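Local atomic coordinates of Phikz039 (PDB entry 3ZBQ), a protein that belongs to the tubulin/FtsZ superfamily as a phage-encoded tubulin-like protein, PhuZ, and is seen here with guanosine-5'-diphosphate bound. Residues Tyr32-Lys40 and Lys65-Asp73; Pro239-Pro249 and Ile255-Ala266. All coordinates share one frame; numbering follows the deposited sequence.

Interaction 1 (Tyr32-Lys40 and Lys65-Asp73)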
ATOM      1  N   TYR A  32     -10.122   9.982  -2.195  1.00  6.74           N
ATOM      2  CA  TYR A  32      -9.311  10.206  -1.008  1.00  6.95           C
ATOM      3  C   TYR A  32     -10.102   9.906   0.253  1.00  7.62           C
ATOM      4  O   TYR A  32     -11.234  10.366   0.406  1.00  7.91           O
ATOM      5  CB  TYR A  32      -8.891  11.665  -0.931  1.00  7.31           C
ATOM      6  CG  TYR A  32      -7.984  12.153  -2.029  1.00  7.82           C
ATOM      7  CD1 TYR A  32      -8.504  12.610  -3.238  1.00 10.73           C
ATOM      8  CD2 TYR A  32      -6.612  12.214  -1.836  1.00  9.53           C
ATOM      9  CE1 TYR A  32      -7.669  13.092  -4.237  1.00 11.52           C
ATOM     10  CE2 TYR A  32      -5.771  12.685  -2.834  1.00 11.64           C
ATOM     11  CZ  TYR A  32      -6.308  13.123  -4.023  1.00 11.40           C
ATOM     12  OH  TYR A  32      -5.474  13.601  -5.003  1.00 12.37           O
ATOM     13  N   ILE A  33      -9.500   9.143   1.159  1.00  4.92           N
ATOM     14  CA  ILE A  33     -10.147   8.786   2.414  1.00  4.96           C
ATOM     15  C   ILE A  33      -9.165   8.993   3.559  1.00  5.57           C
ATOM     16  O   ILE A  33      -8.050   8.475   3.537  1.00  4.89           O
ATOM     17  CB  ILE A  33     -10.627   7.310   2.429  1.00  6.53           C
ATOM     18  CG1 ILE A  33     -11.391   6.954   1.148  1.00  7.11           C
ATOM     19  CG2 ILE A  33     -11.499   7.039   3.652  1.00  9.07           C
ATOM     20  CD1 ILE A  33     -10.506   6.445   0.049  1.00 13.92           C
ATOM     21  N   ASP A  34      -9.580   9.751   4.566  1.00  6.40           N
ATOM     22  CA  ASP A  34      -8.703  10.036   5.699  1.00  6.96           C
ATOM     23  C   ASP A  34      -9.531  10.284   6.946  1.00  8.37           C
ATOM     24  O   ASP A  34     -10.768  10.273   6.904  1.00  7.59           O
ATOM     25  CB  ASP A  34      -7.845  11.267   5.400  1.00  8.38           C
ATOM     26  CG  ASP A  34      -6.558  11.309   6.212  1.00 10.30           C
ATOM     27  OD1 ASP A  34      -6.417  10.534   7.191  1.00  5.18           O
ATOM     28  OD2 ASP A  34      -5.680  12.128   5.859  1.00 11.51           O
ATOM     29  N   THR A  35      -8.839  10.507   8.055  1.00  6.36           N
ATOM     30  CA  THR A  35      -9.467  10.847   9.333  1.00  7.57           C
ATOM     31  C   THR A  35      -9.081  12.266   9.733  1.00  8.86           C
ATOM     32  O   THR A  35      -9.162  12.650  10.904  1.00  9.05           O
ATOM     33  CB  THR A  35      -9.011   9.885  10.436  1.00  6.62           C
ATOM     34  OG1 THR A  35      -7.584   9.954  10.535  1.00  5.59           O
ATOM     35  CG2 THR A  35      -9.417   8.440  10.097  1.00  6.92           C
ATOM     36  N   SER A  36      -8.661  13.054   8.753  1.00  8.42           N
ATOM     37  CA  SER A  36      -8.058  14.355   9.027  1.00 12.36           C
ATOM     38  C   SER A  36      -8.402  15.347   7.920  1.00 12.12           C
ATOM     39  O   SER A  36      -8.283  15.018   6.739  1.00 15.10           O
ATOM     40  CB  SER A  36      -6.540  14.185   9.136  1.00 17.71           C
ATOM     41  OG  SER A  36      -5.846  15.405   8.947  1.00 21.19           O
ATOM     42  N   VAL A  37      -8.847  16.549   8.295  1.00 10.25           N
ATOM     43  CA  VAL A  37      -9.116  17.593   7.298  1.00 12.33           C
ATOM     44  C   VAL A  37      -7.841  18.347   6.949  1.00 17.76           C
ATOM     45  O   VAL A  37      -7.749  18.977   5.900  1.00 17.57           O
ATOM     46  CB  VAL A  37     -10.216  18.579   7.751  1.00 15.69           C
ATOM     47  CG1 VAL A  37     -11.490  17.830   8.055  1.00 13.58           C
ATOM     48  CG2 VAL A  37      -9.766  19.367   8.977  1.00 15.78           C
ATOM     49  N   GLN A  38      -6.852  18.272   7.834  1.00 17.19           N
ATOM     50  CA  GLN A  38      -5.610  19.005   7.631  1.00 20.61           C
ATOM     51  C   GLN A  38      -4.875  18.540   6.369  1.00 22.37           C
ATOM     52  O   GLN A  38      -4.251  19.346   5.668  1.00 24.49           O
ATOM     53  CB  GLN A  38      -4.697  18.878   8.852  1.00 19.54           C
ATOM     54  CG  GLN A  38      -3.600  19.923   8.871  1.00 24.46           C
ATOM     55  CD  GLN A  38      -2.237  19.355   9.190  1.00 23.24           C
ATOM     56  OE1 GLN A  38      -2.092  18.164   9.454  1.00 22.67           O
ATOM     57  NE2 GLN A  38      -1.219  20.217   9.167  1.00 28.88           N
ATOM     58  N   ASN A  39      -4.968  17.246   6.069  1.00 19.69           N
ATOM     59  CA  ASN A  39      -4.236  16.675   4.944  1.00 17.79           C
ATOM     60  C   ASN A  39      -4.832  17.039   3.596  1.00 18.95           C
ATOM     61  O   ASN A  39      -4.224  16.785   2.551  1.00 18.85           O
ATOM     62  CB  ASN A  39      -4.156  15.152   5.072  1.00 15.93           C
ATOM     63  CG  ASN A  39      -3.168  14.708   6.130  1.00 16.97           C
ATOM     64  OD1 ASN A  39      -2.164  15.383   6.386  1.00 16.62           O
ATOM     65  ND2 ASN A  39      -3.441  13.566   6.748  1.00  9.69           N
ATOM     66  N   LYS A  40      -6.029  17.613   3.619  1.00 15.59           N
ATOM     67  CA  LYS A  40      -6.659  18.066   2.389  1.00 18.33           C
ATOM     68  C   LYS A  40      -5.797  19.119   1.699  1.00 21.45           C
ATOM     69  O   LYS A  40      -5.115  19.930   2.349  1.00 19.99           O
ATOM     70  CB  LYS A  40      -8.072  18.577   2.658  1.00 20.28           C
ATOM     71  CG  LYS A  40      -9.045  17.469   3.062  1.00 17.87           C
ATOM     72  CD  LYS A  40     -10.349  18.027   3.617  1.00 26.77           C
ATOM     73  CE  LYS A  40     -11.112  18.816   2.575  1.00 31.20           C
ATOM     74  NZ  LYS A  40     -12.140  19.697   3.218  1.00 43.51           N
ATOM     75  N   LYS A  65     -16.935  16.345  17.942  1.00 34.06           N
ATOM     76  CA  LYS A  65     -16.937  15.721  16.618  1.00 35.59           C
ATOM     77  C   LYS A  65     -15.943  16.421  15.680  1.00 30.67           C
ATOM     78  O   LYS A  65     -16.208  17.516  15.172  1.00 27.76           O
ATOM     79  CB  LYS A  65     -18.344  15.751  16.024  1.00 41.90           C
ATOM     80  CG  LYS A  65     -18.582  14.747  14.903  1.00 34.45           C
ATOM     81  CD  LYS A  65     -19.784  15.185  14.075  1.00 47.58           C
ATOM     82  CE  LYS A  65     -20.753  14.045  13.808  1.00 54.64           C
ATOM     83  NZ  LYS A  65     -22.168  14.512  13.900  1.00 51.60           N
ATOM     84  N   ARG A  66     -14.793  15.785  15.464  1.00 26.55           N
ATOM     85  CA  ARG A  66     -13.704  16.403  14.710  1.00 25.17           C
ATOM     86  C   ARG A  66     -12.920  15.412  13.852  1.00 18.38           C
ATOM     87  O   ARG A  66     -13.105  14.196  13.940  1.00 20.06           O
ATOM     88  CB  ARG A  66     -12.734  17.128  15.652  1.00 24.80           C
ATOM     89  CG  ARG A  66     -13.023  18.611  15.836  1.00 33.48           C
ATOM     90  CD  ARG A  66     -12.001  19.291  16.754  1.00 28.72           C
ATOM     91  NE  ARG A  66     -10.947  19.998  16.023  1.00 32.73           N
ATOM     92  CZ  ARG A  66     -10.071  20.824  16.593  1.00 29.71           C
ATOM     93  NH1 ARG A  66     -10.130  21.047  17.901  1.00 25.90           N
ATOM     94  NH2 ARG A  66      -9.141  21.433  15.859  1.00 30.00           N
ATOM     95  N   ALA A  67     -12.039  15.950  13.019  1.00 13.51           N
ATOM     96  CA  ALA A  67     -11.187  15.118  12.183  1.00 11.51           C
ATOM     97  C   ALA A  67      -9.786  15.672  12.267  1.00 10.20           C
ATOM     98  O   ALA A  67      -9.391  16.535  11.475  1.00 11.82           O
ATOM     99  CB  ALA A  67     -11.682  15.120  10.743  1.00 11.55           C
ATOM    100  N   ILE A  68      -9.040  15.200  13.256  1.00 11.22           N
ATOM    101  CA  ILE A  68      -7.702  15.725  13.495  1.00  9.50           C
ATOM    102  C   ILE A  68      -6.647  14.628  13.419  1.00 11.07           C
ATOM    103  O   ILE A  68      -5.575  14.740  14.013  1.00  6.98           O
ATOM    104  CB  ILE A  68      -7.630  16.442  14.849  1.00  8.08           C
ATOM    105  CG1 ILE A  68      -8.178  15.539  15.962  1.00  6.20           C
ATOM    106  CG2 ILE A  68      -8.411  17.746  14.781  1.00 11.88           C
ATOM    107  CD1 ILE A  68      -7.895  16.075  17.401  1.00 11.55           C
ATOM    108  N   GLY A  69      -6.945  13.565  12.669  1.00  6.43           N
ATOM    109  CA  GLY A  69      -5.998  12.479  12.509  1.00  6.65           C
ATOM    110  C   GLY A  69      -6.014  11.489  13.660  1.00  7.62           C
ATOM    111  O   GLY A  69      -6.758  11.646  14.639  1.00  8.87           O
ATOM    112  N   MET A  70      -5.165  10.474  13.552  1.00  6.63           N
ATOM    113  CA  MET A  70      -5.083   9.435  14.569  1.00  5.83           C
ATOM    114  C   MET A  70      -3.696   9.359  15.220  1.00  6.34           C
ATOM    115  O   MET A  70      -3.463   8.529  16.096  1.00  6.14           O
ATOM    116  CB  MET A  70      -5.497   8.085  13.967  1.00  5.30           C
ATOM    117  CG  MET A  70      -6.992   7.985  13.710  1.00  8.63           C
ATOM    118  SD  MET A  70      -7.945   7.731  15.211  1.00 14.13           S
ATOM    119  CE  MET A  70      -9.028   9.151  15.135  1.00 12.69           C
ATOM    120  N   GLY A  71      -2.790  10.240  14.792  1.00  6.90           N
ATOM    121  CA  GLY A  71      -1.449  10.306  15.350  1.00  6.01           C
ATOM    122  C   GLY A  71      -0.749   8.978  15.585  1.00  8.28           C
ATOM    123  O   GLY A  71      -0.297   8.700  16.691  1.00  4.64           O
ATOM    124  N   LYS A  72      -0.667   8.157  14.537  1.00  6.19           N
ATOM    125  CA  LYS A  72       0.015   6.858  14.570  1.00  7.47           C
ATOM    126  C   LYS A  72      -0.573   5.815  15.529  1.00  6.09           C
ATOM    127  O   LYS A  72       0.070   4.803  15.821  1.00  8.43           O
ATOM    128  CB  LYS A  72       1.528   7.030  14.776  1.00  5.77           C
ATOM    129  CG  LYS A  72       2.176   7.825  13.666  1.00  6.58           C
ATOM    130  CD  LYS A  72       3.686   7.825  13.823  1.00  9.72           C
ATOM    131  CE  LYS A  72       4.358   8.598  12.691  1.00 13.32           C
ATOM    132  NZ  LYS A  72       4.037  10.049  12.726  1.00 14.84           N
ATOM    133  N   ASP A  73      -1.795   6.057  15.997  1.00  7.53           N
ATOM    134  CA  ASP A  73      -2.492   5.094  16.848  1.00  7.50           C
ATOM    135  C   ASP A  73      -3.305   4.168  15.955  1.00  7.97           C
ATOM    136  O   ASP A  73      -4.476   4.434  15.673  1.00  8.66           O
ATOM    137  CB  ASP A  73      -3.418   5.814  17.839  1.00  9.29           C
ATOM    138  CG  ASP A  73      -3.924   4.896  18.952  1.00 11.21           C
ATOM    139  OD1 ASP A  73      -4.074   3.672  18.722  1.00  7.93           O
ATOM    140  OD2 ASP A  73      -4.176   5.412  20.063  1.00 13.19           O
TER

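Interaction 2 (Pro239-Pro249 and Ile255-Ala266)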
ATOM      1  N   PRO A 239       9.506 -15.907  -9.929  1.00  9.67           N
ATOM      2  CA  PRO A 239       8.301 -15.151 -10.289  1.00  6.99           C
ATOM      3  C   PRO A 239       7.069 -16.052 -10.387  1.00  8.63           C
ATOM      4  O   PRO A 239       7.146 -17.167 -10.933  1.00  8.19           O
ATOM      5  CB  PRO A 239       8.651 -14.566 -11.663  1.00  9.42           C
ATOM      6  CG  PRO A 239       9.678 -15.512 -12.236  1.00 10.82           C
ATOM      7  CD  PRO A 239      10.475 -15.982 -11.041  1.00 12.23           C
ATOM      8  N   ILE A 240       5.942 -15.568  -9.871  1.00  5.89           N
ATOM      9  CA  ILE A 240       4.685 -16.317  -9.926  1.00  8.59           C
ATOM     10  C   ILE A 240       3.843 -15.936 -11.146  1.00  6.60           C
ATOM     11  O   ILE A 240       3.399 -16.796 -11.914  1.00  6.86           O
ATOM     12  CB  ILE A 240       3.859 -16.087  -8.646  1.00  6.47           C
ATOM     13  CG1 ILE A 240       4.625 -16.616  -7.425  1.00  6.99           C
ATOM     14  CG2 ILE A 240       2.469 -16.728  -8.768  1.00  3.02           C
ATOM     15  CD1 ILE A 240       4.099 -16.101  -6.070  1.00  8.82           C
ATOM     16  N   SER A 241       3.639 -14.637 -11.329  1.00  6.53           N
ATOM     17  CA  SER A 241       2.733 -14.134 -12.357  1.00  5.80           C
ATOM     18  C   SER A 241       3.298 -12.859 -12.975  1.00  6.37           C
ATOM     19  O   SER A 241       3.666 -11.922 -12.262  1.00  6.73           O
ATOM     20  CB  SER A 241       1.349 -13.871 -11.758  1.00  5.90           C
ATOM     21  OG  SER A 241       0.388 -13.598 -12.759  1.00  7.04           O
ATOM     22  N   ILE A 242       3.379 -12.826 -14.303  1.00  5.59           N
ATOM     23  CA  ILE A 242       3.962 -11.671 -14.971  1.00  5.79           C
ATOM     24  C   ILE A 242       3.050 -11.127 -16.055  1.00  7.41           C
ATOM     25  O   ILE A 242       2.492 -11.890 -16.858  1.00  6.60           O
ATOM     26  CB  ILE A 242       5.372 -11.972 -15.541  1.00  5.22           C
ATOM     27  CG1 ILE A 242       5.952 -10.719 -16.194  1.00  8.29           C
ATOM     28  CG2 ILE A 242       5.326 -13.118 -16.552  1.00  7.95           C
ATOM     29  CD1 ILE A 242       7.424 -10.842 -16.572  1.00  9.30           C
ATOM     30  N   ALA A 243       2.888  -9.807 -16.062  1.00  4.82           N
ATOM     31  CA  ALA A 243       2.219  -9.110 -17.159  1.00  7.80           C
ATOM     32  C   ALA A 243       3.235  -8.235 -17.878  1.00  8.09           C
ATOM     33  O   ALA A 243       3.888  -7.406 -17.258  1.00  7.85           O
ATOM     34  CB  ALA A 243       1.080  -8.258 -16.646  1.00  7.72           C
ATOM     35  N   SER A 244       3.349  -8.400 -19.190  1.00  6.98           N
ATOM     36  CA  SER A 244       4.339  -7.647 -19.949  1.00  9.76           C
ATOM     37  C   SER A 244       3.691  -6.813 -21.054  1.00  9.53           C
ATOM     38  O   SER A 244       2.773  -7.274 -21.733  1.00 10.27           O
ATOM     39  CB  SER A 244       5.380  -8.592 -20.556  1.00 12.37           C
ATOM     40  OG  SER A 244       6.070  -9.330 -19.561  1.00 11.37           O
ATOM     41  N   LEU A 245       4.182  -5.587 -21.229  1.00  7.50           N
ATOM     42  CA  LEU A 245       3.794  -4.747 -22.359  1.00 10.07           C
ATOM     43  C   LEU A 245       4.980  -4.516 -23.285  1.00 10.07           C
ATOM     44  O   LEU A 245       6.069  -4.194 -22.821  1.00 10.57           O
ATOM     45  CB  LEU A 245       3.285  -3.396 -21.868  1.00  8.27           C
ATOM     46  CG  LEU A 245       1.951  -3.413 -21.131  1.00 11.77           C
ATOM     47  CD1 LEU A 245       1.590  -2.014 -20.623  1.00 13.36           C
ATOM     48  CD2 LEU A 245       0.879  -3.921 -22.065  1.00 12.32           C
ATOM     49  N   TYR A 246       4.761  -4.679 -24.589  1.00  8.11           N
ATOM     50  CA  TYR A 246       5.779  -4.373 -25.592  1.00 10.79           C
ATOM     51  C   TYR A 246       5.208  -3.385 -26.603  1.00 10.34           C
ATOM     52  O   TYR A 246       4.027  -3.467 -26.949  1.00 11.58           O
ATOM     53  CB  TYR A 246       6.200  -5.649 -26.326  1.00 11.93           C
ATOM     54  CG  TYR A 246       6.673  -6.752 -25.412  1.00 10.27           C
ATOM     55  CD1 TYR A 246       5.766  -7.648 -24.846  1.00  8.24           C
ATOM     56  CD2 TYR A 246       8.022  -6.904 -25.116  1.00 11.23           C
ATOM     57  CE1 TYR A 246       6.192  -8.660 -24.004  1.00 10.96           C
ATOM     58  CE2 TYR A 246       8.458  -7.913 -24.280  1.00 13.04           C
ATOM     59  CZ  TYR A 246       7.539  -8.785 -23.724  1.00 12.05           C
ATOM     60  OH  TYR A 246       7.974  -9.788 -22.891  1.00 12.70           O
ATOM     61  N   THR A 247       6.027  -2.445 -27.071  1.00  9.10           N
ATOM     62  CA  THR A 247       5.601  -1.592 -28.180  1.00  9.27           C
ATOM     63  C   THR A 247       5.922  -2.288 -29.495  1.00 13.12           C
ATOM     64  O   THR A 247       5.347  -1.966 -30.534  1.00 11.55           O
ATOM     65  CB  THR A 247       6.252  -0.213 -28.153  1.00 11.31           C
ATOM     66  OG1 THR A 247       7.646  -0.342 -27.837  1.00 13.89           O
ATOM     67  CG2 THR A 247       5.560   0.688 -27.116  1.00 12.24           C
ATOM     68  N   ASP A 248       6.853  -3.237 -29.441  1.00 14.69           N
ATOM     69  CA  ASP A 248       7.163  -4.079 -30.599  1.00 18.31           C
ATOM     70  C   ASP A 248       6.806  -5.537 -30.299  1.00 17.14           C
ATOM     71  O   ASP A 248       7.475  -6.196 -29.494  1.00 17.23           O
ATOM     72  CB  ASP A 248       8.646  -3.962 -30.957  1.00 17.02           C
ATOM     73  CG  ASP A 248       9.015  -4.739 -32.221  1.00 21.58           C
ATOM     74  OD1 ASP A 248       8.160  -5.465 -32.779  1.00 22.18           O
ATOM     75  OD2 ASP A 248      10.176  -4.613 -32.651  1.00 21.78           O
ATOM     76  N   PRO A 249       5.747  -6.041 -30.951  1.00 15.83           N
ATOM     77  CA  PRO A 249       5.223  -7.394 -30.725  1.00 17.35           C
ATOM     78  C   PRO A 249       6.279  -8.461 -30.971  1.00 21.40           C
ATOM     79  O   PRO A 249       6.227  -9.527 -30.345  1.00 17.75           O
ATOM     80  CB  PRO A 249       4.107  -7.513 -31.766  1.00 19.08           C
ATOM     81  CG  PRO A 249       3.648  -6.096 -31.968  1.00 19.58           C
ATOM     82  CD  PRO A 249       4.908  -5.277 -31.892  1.00 18.00           C
ATOM     83  N   ILE A 255      10.559 -14.357 -20.276  1.00 16.44           N
ATOM     84  CA  ILE A 255      11.826 -14.036 -19.632  1.00 23.09           C
ATOM     85  C   ILE A 255      12.413 -15.224 -18.877  1.00 22.02           C
ATOM     86  O   ILE A 255      13.533 -15.646 -19.152  1.00 28.94           O
ATOM     87  CB  ILE A 255      11.671 -12.801 -18.729  1.00 22.53           C
ATOM     88  CG1 ILE A 255      11.330 -11.593 -19.609  1.00 19.81           C
ATOM     89  CG2 ILE A 255      12.929 -12.577 -17.906  1.00 25.16           C
ATOM     90  CD1 ILE A 255      11.211 -10.289 -18.871  1.00 20.60           C
ATOM     91  N   SER A 256      11.642 -15.766 -17.941  1.00 22.73           N
ATOM     92  CA  SER A 256      12.050 -16.932 -17.173  1.00 22.27           C
ATOM     93  C   SER A 256      10.821 -17.793 -16.911  1.00 22.08           C
ATOM     94  O   SER A 256       9.695 -17.374 -17.183  1.00 19.36           O
ATOM     95  CB  SER A 256      12.678 -16.499 -15.844  1.00 20.23           C
ATOM     96  OG  SER A 256      11.738 -15.790 -15.056  1.00 27.71           O
ATOM     97  N   THR A 257      11.046 -18.997 -16.394  1.00 18.44           N
ATOM     98  CA  THR A 257       9.963 -19.875 -15.965  1.00 15.36           C
ATOM     99  C   THR A 257       9.027 -19.126 -15.014  1.00 15.67           C
ATOM    100  O   THR A 257       9.479 -18.472 -14.071  1.00 13.31           O
ATOM    101  CB  THR A 257      10.521 -21.099 -15.234  1.00 19.64           C
ATOM    102  OG1 THR A 257      11.475 -21.765 -16.073  1.00 28.58           O
ATOM    103  CG2 THR A 257       9.409 -22.053 -14.903  1.00 18.70           C
ATOM    104  N   VAL A 258       7.726 -19.222 -15.262  1.00  9.11           N
ATOM    105  CA  VAL A 258       6.744 -18.453 -14.510  1.00  7.51           C
ATOM    106  C   VAL A 258       5.416 -19.194 -14.559  1.00  8.39           C
ATOM    107  O   VAL A 258       5.165 -19.961 -15.503  1.00  7.18           O
ATOM    108  CB  VAL A 258       6.637 -16.997 -15.066  1.00  8.80           C
ATOM    109  CG1 VAL A 258       5.946 -16.969 -16.430  1.00  8.95           C
ATOM    110  CG2 VAL A 258       5.926 -16.078 -14.080  1.00  8.90           C
ATOM    111  N   LEU A 259       4.569 -19.008 -13.551  1.00  7.80           N
ATOM    112  CA  LEU A 259       3.327 -19.792 -13.482  1.00  9.43           C
ATOM    113  C   LEU A 259       2.240 -19.247 -14.410  1.00  9.97           C
ATOM    114  O   LEU A 259       1.611 -20.000 -15.150  1.00  7.33           O
ATOM    115  CB  LEU A 259       2.805 -19.895 -12.049  1.00  7.36           C
ATOM    116  CG  LEU A 259       3.819 -20.448 -11.038  1.00  9.94           C
ATOM    117  CD1 LEU A 259       3.182 -20.621  -9.676  1.00 10.56           C
ATOM    118  CD2 LEU A 259       4.380 -21.781 -11.528  1.00 13.00           C
ATOM    119  N   THR A 260       2.033 -17.935 -14.360  1.00  5.87           N
ATOM    120  CA  THR A 260       1.112 -17.254 -15.260  1.00  6.96           C
ATOM    121  C   THR A 260       1.841 -16.121 -15.992  1.00  6.92           C
ATOM    122  O   THR A 260       2.618 -15.379 -15.391  1.00  6.26           O
ATOM    123  CB  THR A 260      -0.129 -16.724 -14.505  1.00  8.49           C
ATOM    124  OG1 THR A 260      -0.972 -17.823 -14.148  1.00  7.38           O
ATOM    125  CG2 THR A 260      -0.932 -15.747 -15.360  1.00  7.38           C
ATOM    126  N   ARG A 261       1.621 -16.023 -17.301  1.00  7.27           N
ATOM    127  CA  ARG A 261       2.176 -14.919 -18.083  1.00  7.13           C
ATOM    128  C   ARG A 261       1.090 -14.353 -18.993  1.00  9.85           C
ATOM    129  O   ARG A 261       0.347 -15.094 -19.651  1.00  8.46           O
ATOM    130  CB  ARG A 261       3.392 -15.372 -18.907  1.00  9.37           C
ATOM    131  CG  ARG A 261       4.028 -14.261 -19.768  1.00  9.35           C
ATOM    132  CD  ARG A 261       5.352 -14.694 -20.398  1.00 10.85           C
ATOM    133  NE  ARG A 261       6.028 -13.578 -21.063  1.00 12.82           N
ATOM    134  CZ  ARG A 261       5.987 -13.325 -22.368  1.00 15.38           C
ATOM    135  NH1 ARG A 261       5.310 -14.121 -23.195  1.00 16.24           N
ATOM    136  NH2 ARG A 261       6.634 -12.272 -22.852  1.00 13.51           N
ATOM    137  N   THR A 262       0.989 -13.034 -19.027  1.00  7.16           N
ATOM    138  CA  THR A 262       0.092 -12.399 -19.980  1.00  8.62           C
ATOM    139  C   THR A 262       0.818 -11.218 -20.616  1.00 10.00           C
ATOM    140  O   THR A 262       1.658 -10.575 -19.974  1.00 10.49           O
ATOM    141  CB  THR A 262      -1.246 -11.998 -19.311  1.00  9.62           C
ATOM    142  OG1 THR A 262      -2.209 -11.651 -20.312  1.00 12.04           O
ATOM    143  CG2 THR A 262      -1.052 -10.829 -18.357  1.00  6.14           C
ATOM    144  N   THR A 263       0.532 -10.952 -21.888  1.00  7.90           N
ATOM    145  CA  THR A 263       1.215  -9.869 -22.597  1.00 10.70           C
ATOM    146  C   THR A 263       0.241  -8.948 -23.320  1.00 11.03           C
ATOM    147  O   THR A 263      -0.844  -9.373 -23.726  1.00 11.81           O
ATOM    148  CB  THR A 263       2.257 -10.395 -23.617  1.00 13.00           C
ATOM    149  OG1 THR A 263       1.586 -10.978 -24.743  1.00 17.07           O
ATOM    150  CG2 THR A 263       3.160 -11.421 -22.976  1.00 10.49           C
ATOM    151  N   GLY A 264       0.636  -7.690 -23.484  1.00  8.11           N
ATOM    152  CA  GLY A 264      -0.147  -6.749 -24.269  1.00 10.72           C
ATOM    153  C   GLY A 264       0.747  -5.989 -25.227  1.00 10.96           C
ATOM    154  O   GLY A 264       1.937  -5.816 -24.950  1.00  9.81           O
ATOM    155  N   TYR A 265       0.189  -5.532 -26.345  1.00 10.74           N
ATOM    156  CA  TYR A 265       0.967  -4.784 -27.325  1.00 10.85           C
ATOM    157  C   TYR A 265       0.542  -3.325 -27.327  1.00 13.17           C
ATOM    158  O   TYR A 265      -0.563  -2.990 -27.768  1.00 13.94           O
ATOM    159  CB  TYR A 265       0.835  -5.421 -28.713  1.00 13.58           C
ATOM    160  CG  TYR A 265       1.282  -6.864 -28.705  1.00 13.72           C
ATOM    161  CD1 TYR A 265       2.472  -7.230 -28.089  1.00 14.06           C
ATOM    162  CD2 TYR A 265       0.503  -7.862 -29.275  1.00 18.93           C
ATOM    163  CE1 TYR A 265       2.889  -8.542 -28.052  1.00 16.80           C
ATOM    164  CE2 TYR A 265       0.911  -9.185 -29.245  1.00 20.05           C
ATOM    165  CZ  TYR A 265       2.109  -9.515 -28.634  1.00 22.11           C
ATOM    166  OH  TYR A 265       2.535 -10.820 -28.596  1.00 21.92           O
ATOM    167  N   ALA A 266       1.416  -2.471 -26.793  1.00 10.52           N
ATOM    168  CA  ALA A 266       1.137  -1.049 -26.657  1.00 13.66           C
ATOM    169  C   ALA A 266       1.432  -0.317 -27.960  1.00 11.07           C
ATOM    170  O   ALA A 266       2.385  -0.648 -28.664  1.00 12.07           O
ATOM    171  CB  ALA A 266       1.960  -0.455 -25.523  1.00 12.11           C
TER
HETATM  172  O   HOH W   1       7.467 -11.482 -20.062  1.00 17.89           O
HETATM  173  O   HOH W   2       2.700  -2.760 -30.384  1.00 13.35           O

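Interaction 1 (Tyr32-Lys40 and Lys65-Asp73)
A short backbone-to-backbone bridge joins T35-V37, just past the end of strand 30-34, to A67-M70 in the loop that leads into helix 74-81. Two hydrogen bonds carry it, G69 N to T35 O at 3.0 Å and V37 N to A67 O at 3.2 Å; in both the donor stands above the carbonyl plane, about 45° out of it at T35. Between them S36 pairs with I68 as a single bridge, and S36 CA adds a C-H contact to A67 O. This is the edge of the Rossmann-like nucleotide-binding domain of the tubulin fold, and K72, a little further along the same loop, touches the bound GDP. A67 CB fits between T35 O and V37 CG1, 3.8 Å from the latter, while I51 of the neighbouring strand packs against both A67 and V37. With OG1 of T35 turned between its backbone N and carbonyl carbon (chi1 58°), the hydroxyl lies beside G69 CA and 3.8 Å from M70 CG, and it hydrogen-bonds S108. Within 32-40, the D34 carboxylate takes two N-H groups: OD1 is met by T35 N on its anti side, well out of the carboxylate plane, and the syn lone pair of OD2 takes N39 ND2 in an almost straight bond (2.8 Å, 173°).

Interaction 2 (Pro239-Pro249 and Ile255-Ala266)
I242 forms the apolar centre, its CG2 lying 3.7 Å from R261 CG and 3.9 Å from V258 CG1, with the I242 and R261 side chains side by side and pointing the same way. Toward the start of the strand, P239 CB meets V258 CG2, and I240 CG2 reaches L259 CD1; on the face opposite I242, A243 CB touches T262 CG2. L245 CD2 lies over the backbone of G264, 3.7 Å from its CA. At the far end P249 CB sits 4.0 Å from the centroid of the Y265 ring, over its face in a CH-pi contact. With CG anti to the backbone N (chi1 180°) and the chain extended from there to NE, R261 carries its guanidinium to Y246, where NH2 makes a weak hydrogen bond to OH (2.8 Å) with the two planes 58° apart. T263 CG2 lies over the rim of one guanidinium face, D252 forms a salt bridge with NH2, and a water accepts from R261 NE and also hydrogen-bonds S244 OG, itself bonded to H277 ND1. Seven regular backbone bonds run from T260 N-I240 O to A266 N-Y246 O, beyond which a second water bridges T247 O and A266 O. The strands, parallel and 17° apart, form the edge pair of the mixed sheet in the phage tubulin-like C-terminal domain.

From the N terminus, the chain first closes interaction 1, where the end of strand 30-34 meets the loop before helix 74-81; the loop between them holds strand 49-51 and a run that is not modelled, 56-64. Much later, interaction 2 closes a far shorter connection, with five residues between 239-249 and 255-266. The two are in series, neither nested nor crossed. Their centres lie about 40 Å apart on opposite sides of the chain's centre, the nearest atoms about 23 Å from each other. Both reach the same sheet: interaction 1 near the end bounded by strand 49-51, on the nucleotide side, and interaction 2 at the other outermost strand, 260-265.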